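Local coordinates for protein homoserine dehydrogenase (Staphylococcus aureus M1064, PDB 4PG7) that probably catalyses the NAD(P)-dependent interconversion of aspartate semialdehyde and homoserine by hydride transfer in the aspartic acid pathway, at residues F234-K239 and G272-G277; K23-L28 and V58-L63. All blocks are in the same frame, centred on the assembly; numbering follows the deposited sequence.

From the N terminus, contact 2 comes first: strand 22-29 runs out, helix 33-53 carries the chain back, and strand 55-63 pairs parallel with the first strand, closing a loop in the nucleotide-binding region. Contact 1 opens well after that loop is shut. It starts where helix 220-234 ends, follows the chain through strand 244-245 and helix 253-262, and closes on the end of strand 264-275. The two loops therefore lie in series, neither enclosing nor crossing the other. The nearest atoms of contact 1 and contact 2 are about 26 Å apart. Contact 2 joins two adjacent strands of the parallel sheet, whereas contact 1 fastens the end of helix 220-234 to the mixed sheet.

Contact 1: F234-K239 and G272-G277; sequences FNQVIK and GIYENG
Gly272 meets Phe234 through its backbone: its carbonyl O lies at the edge of the phenyl ring, near the ring plane, 3.5 Å from Phe234 CZ. Two residues further along the strand, Tyr274 supplies most of the contact. Its CB sits over a face of the Phe234 ring in a CH-pi contact, 3.6 Å from the centroid and 15° off the normal. With Tyr274 CG anti to the backbone N (chi1 -175°), the phenol reaches back over the CB of Phe234, and the two side chains slide past each other in opposite directions. Their ring planes make an angle of 37°, so the pair meets obliquely. Gln236 bends at chi2 and crosses the phenol, its CG 4.0 Å from Tyr274 CE1. At Gly277 the carbonyl O takes a hydrogen bond from a water that also lies near Gln236 NE2, although that second link is weak, suspiciously short and therefore doubtful. Phe234, Gln236 and Tyr274 all rest on Val279 of the returning strand. The end of helix 220-234, where Asn235 turns to positive phi, thus packs beside the beta hairpin of strands 264-275 and 278-289, whose two-residue loop, Asn276-Gly277, has the backbone angles of a type I' turn.

Contact 2: K23-L28 and V58-L63; sequences KLNIAL and VIKHIL
Val58 is gripped at both ends of its backbone by strand 23-28: its N donates to Leu24 O (2.8 Å), and its O accepts from Ile26 N (2.7 Å). Lys60 N then donates to Ile26 O (2.8 Å). A regular parallel ladder would next bind Leu28 N to the carbonyl of Lys60. Instead Leu28 N donates to His61 O (2.9 Å), and Leu63 N donates back to Leu28 O (2.7 Å), making five backbone hydrogen bonds in all. The extra residue makes a beta bulge at Lys60, whose psi of -30° departs from strand geometry.

On the face with Ile26 and Leu28, the chi1 of Ile26 (76°) lays its CG1 against Ile59 CA and puts Ile26 CD1 3.9 Å from Ile59 CG1. Leu28 CB meets Ile62 CG2 at 4.1 Å. The other face carries Asn25 alongside Val58, with Asn25 OD1 3.6 Å from Val58 CB. At the strand's start the aliphatic chain of Lys23 crosses Val58 CG2.

Lys60 NZ hydrogen-bonds Ser92 OG and also forms a salt bridge with Asp90, to which His61 NE2 hydrogen-bonds, while His61 ND1 hydrogen-bonds His79 and Asn25 ND2 hydrogen-bonds a glycerol, probably from the crystallisation liquor.

These strands are the two arms of a beta-alpha-beta crossover consistent with a Rossmann fold. Helix 33-53 packs on Ile26, Leu28 and Ile59, helix 84-88 covers Ala27, His61 and Leu63, and strand 95-98 continues the sheet beyond strand 22-29.

Contact 1: F234-K239 and G272-G277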
# COMPACT_ATOMS: atom_id res chain seq x y z
N PHE A 234 -10.80 0.27 12.80
CA PHE A 234 -11.99 -0.28 13.41
C PHE A 234 -12.91 0.78 14.00
O PHE A 234 -13.98 0.43 14.49
CB PHE A 234 -11.62 -1.22 14.55
CG PHE A 234 -10.64 -2.28 14.17
CD1 PHE A 234 -10.85 -3.06 13.04
CD2 PHE A 234 -9.55 -2.55 14.98
CE1 PHE A 234 -9.95 -4.06 12.71
CE2 PHE A 234 -8.66 -3.56 14.65
CZ PHE A 234 -8.86 -4.32 13.52
N ASN A 235 -12.49 2.05 13.98
CA ASN A 235 -13.23 3.13 14.63
C ASN A 235 -13.50 2.84 16.11
O ASN A 235 -14.54 3.20 16.65
CB ASN A 235 -14.53 3.42 13.88
CG ASN A 235 -14.31 3.61 12.39
OD1 ASN A 235 -13.37 4.28 11.97
ND2 ASN A 235 -15.19 3.03 11.58
N GLN A 236 -12.55 2.18 16.76
CA GLN A 236 -12.64 1.87 18.18
C GLN A 236 -11.46 2.48 18.87
O GLN A 236 -10.35 2.43 18.36
CB GLN A 236 -12.60 0.36 18.41
CG GLN A 236 -13.80 -0.39 17.86
CD GLN A 236 -15.06 -0.15 18.65
OE1 GLN A 236 -16.10 0.17 18.08
NE2 GLN A 236 -14.99 -0.29 19.96
N VAL A 237 -11.69 3.00 20.06
CA VAL A 237 -10.66 3.57 20.88
C VAL A 237 -10.19 2.52 21.86
O VAL A 237 -10.97 2.04 22.65
CB VAL A 237 -11.20 4.78 21.67
CG1 VAL A 237 -10.20 5.23 22.72
CG2 VAL A 237 -11.56 5.92 20.72
N ILE A 238 -8.90 2.18 21.82
CA ILE A 238 -8.31 1.37 22.88
C ILE A 238 -7.24 2.19 23.58
O ILE A 238 -6.74 3.14 23.01
CB ILE A 238 -7.71 0.05 22.35
CG1 ILE A 238 -6.48 0.29 21.46
CG2 ILE A 238 -8.77 -0.73 21.60
CD1 ILE A 238 -5.80 -0.99 21.01
N LYS A 239 -6.88 1.80 24.79
CA LYS A 239 -5.82 2.47 25.53
C LYS A 239 -4.47 1.81 25.25
O LYS A 239 -4.42 0.60 24.95
CB LYS A 239 -6.12 2.40 27.03
CG LYS A 239 -7.42 3.09 27.45
CD LYS A 239 -7.75 2.78 28.92
N GLY A 272 -3.93 -6.09 15.40
CA GLY A 272 -5.24 -5.80 15.94
C GLY A 272 -6.27 -6.70 15.29
O GLY A 272 -6.37 -6.75 14.06
N ILE A 273 -7.02 -7.42 16.13
CA ILE A 273 -8.10 -8.32 15.68
C ILE A 273 -9.42 -7.82 16.26
O ILE A 273 -9.55 -7.65 17.47
CB ILE A 273 -7.84 -9.76 16.15
CG1 ILE A 273 -6.48 -10.26 15.65
CG2 ILE A 273 -8.96 -10.68 15.68
CD1 ILE A 273 -6.01 -11.57 16.26
N TYR A 274 -10.39 -7.56 15.39
CA TYR A 274 -11.68 -7.01 15.79
C TYR A 274 -12.71 -8.11 15.66
O TYR A 274 -13.12 -8.44 14.55
CB TYR A 274 -12.05 -5.83 14.89
CG TYR A 274 -13.30 -5.05 15.25
CD1 TYR A 274 -13.71 -4.90 16.57
CD2 TYR A 274 -14.05 -4.42 14.26
CE1 TYR A 274 -14.84 -4.16 16.89
CE2 TYR A 274 -15.18 -3.68 14.57
CZ TYR A 274 -15.57 -3.56 15.89
OH TYR A 274 -16.70 -2.83 16.20
N GLU A 275 -13.09 -8.70 16.79
CA GLU A 275 -14.04 -9.82 16.86
C GLU A 275 -15.13 -9.51 17.88
O GLU A 275 -14.83 -9.12 19.02
CB GLU A 275 -13.33 -11.13 17.26
CG GLU A 275 -12.50 -11.77 16.15
N ASN A 276 -16.39 -9.67 17.47
CA ASN A 276 -17.56 -9.55 18.36
C ASN A 276 -17.63 -8.24 19.15
O ASN A 276 -17.76 -8.24 20.38
CB ASN A 276 -17.61 -10.76 19.31
CG ASN A 276 -17.79 -12.07 18.56
OD1 ASN A 276 -18.53 -12.15 17.58
ND2 ASN A 276 -17.11 -13.10 19.03
N GLY A 277 -17.51 -7.13 18.44
CA GLY A 277 -17.52 -5.81 19.08
C GLY A 277 -16.25 -5.39 19.82
O GLY A 277 -16.18 -4.24 20.28
O HOH W 1 -13.68 -2.27 20.80

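Contact 2: K23-L28 and V58-L63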
# COMPACT_ATOMS: atom_id res chain seq x y z
N LYS A 23 -6.17 36.79 3.24
CA LYS A 23 -5.10 36.45 4.17
C LYS A 23 -5.55 35.30 5.08
O LYS A 23 -6.63 35.35 5.69
CB LYS A 23 -4.75 37.68 5.01
CG LYS A 23 -3.30 38.13 4.97
CD LYS A 23 -3.04 39.21 6.01
CE LYS A 23 -1.75 39.97 5.79
NZ LYS A 23 -1.75 40.79 4.55
N LEU A 24 -4.75 34.24 5.13
CA LEU A 24 -4.95 33.15 6.08
C LEU A 24 -3.93 33.30 7.19
O LEU A 24 -2.74 33.05 7.00
CB LEU A 24 -4.80 31.79 5.40
CG LEU A 24 -6.10 31.08 5.04
CD1 LEU A 24 -5.83 29.89 4.13
CD2 LEU A 24 -6.82 30.62 6.29
N ASN A 25 -4.41 33.72 8.36
CA ASN A 25 -3.53 33.96 9.50
C ASN A 25 -3.37 32.68 10.30
O ASN A 25 -4.35 32.08 10.75
CB ASN A 25 -4.08 35.08 10.36
CG ASN A 25 -3.92 36.46 9.72
OD1 ASN A 25 -2.83 36.85 9.33
ND2 ASN A 25 -5.01 37.19 9.61
N ILE A 26 -2.13 32.23 10.45
CA ILE A 26 -1.87 30.99 11.17
C ILE A 26 -0.87 31.22 12.29
O ILE A 26 -0.12 32.20 12.30
CB ILE A 26 -1.40 29.86 10.22
CG1 ILE A 26 0.06 30.03 9.79
CG2 ILE A 26 -2.28 29.80 8.98
CD1 ILE A 26 0.60 28.82 9.04
N ALA A 27 -0.88 30.29 13.23
CA ALA A 27 0.14 30.21 14.26
C ALA A 27 0.72 28.80 14.34
O ALA A 27 0.01 27.80 14.12
CB ALA A 27 -0.45 30.61 15.59
N LEU A 28 2.02 28.73 14.65
CA LEU A 28 2.71 27.46 14.87
C LEU A 28 2.98 27.26 16.33
O LEU A 28 3.44 28.19 17.00
CB LEU A 28 4.06 27.43 14.18
CG LEU A 28 4.11 26.65 12.90
CD1 LEU A 28 3.40 27.48 11.84
CD2 LEU A 28 5.56 26.34 12.54
N VAL A 58 -0.11 33.74 6.30
CA VAL A 58 0.70 34.57 7.18
C VAL A 58 0.90 33.84 8.49
O VAL A 58 -0.06 33.52 9.21
CB VAL A 58 0.06 35.95 7.45
CG1 VAL A 58 0.95 36.81 8.35
CG2 VAL A 58 -0.18 36.68 6.14
N ILE A 59 2.16 33.54 8.77
CA ILE A 59 2.57 32.96 10.04
C ILE A 59 2.69 34.12 11.01
O ILE A 59 3.72 34.81 11.07
CB ILE A 59 3.89 32.19 9.92
CG1 ILE A 59 3.77 31.09 8.87
CG2 ILE A 59 4.26 31.61 11.27
CD1 ILE A 59 5.06 30.34 8.57
N LYS A 60 1.64 34.33 11.78
CA LYS A 60 1.55 35.51 12.65
C LYS A 60 2.22 35.31 14.00
O LYS A 60 2.67 36.28 14.61
CB LYS A 60 0.08 35.89 12.86
CG LYS A 60 -0.08 37.25 13.50
CD LYS A 60 -1.50 37.77 13.39
CE LYS A 60 -1.66 39.05 14.20
NZ LYS A 60 -3.08 39.27 14.52
N HIS A 61 2.24 34.07 14.50
CA HIS A 61 2.88 33.75 15.77
C HIS A 61 3.54 32.37 15.69
O HIS A 61 3.02 31.45 15.06
CB HIS A 61 1.85 33.68 16.93
CG HIS A 61 0.99 34.90 17.08
ND1 HIS A 61 1.43 36.06 17.67
CD2 HIS A 61 -0.31 35.12 16.75
CE1 HIS A 61 0.46 36.96 17.67
NE2 HIS A 61 -0.60 36.42 17.11
N ILE A 62 4.68 32.24 16.36
CA ILE A 62 5.27 30.95 16.60
C ILE A 62 5.51 30.80 18.10
O ILE A 62 6.22 31.60 18.70
CB ILE A 62 6.58 30.75 15.82
CG1 ILE A 62 6.33 30.94 14.31
CG2 ILE A 62 7.12 29.35 16.06
CD1 ILE A 62 7.57 30.90 13.43
N LEU A 63 4.88 29.80 18.70
CA LEU A 63 5.14 29.48 20.10
C LEU A 63 6.43 28.68 20.19
O LEU A 63 6.59 27.64 19.52
CB LEU A 63 3.99 28.69 20.72
CG LEU A 63 4.10 28.32 22.21
CD1 LEU A 63 3.90 29.55 23.09
CD2 LEU A 63 3.08 27.26 22.59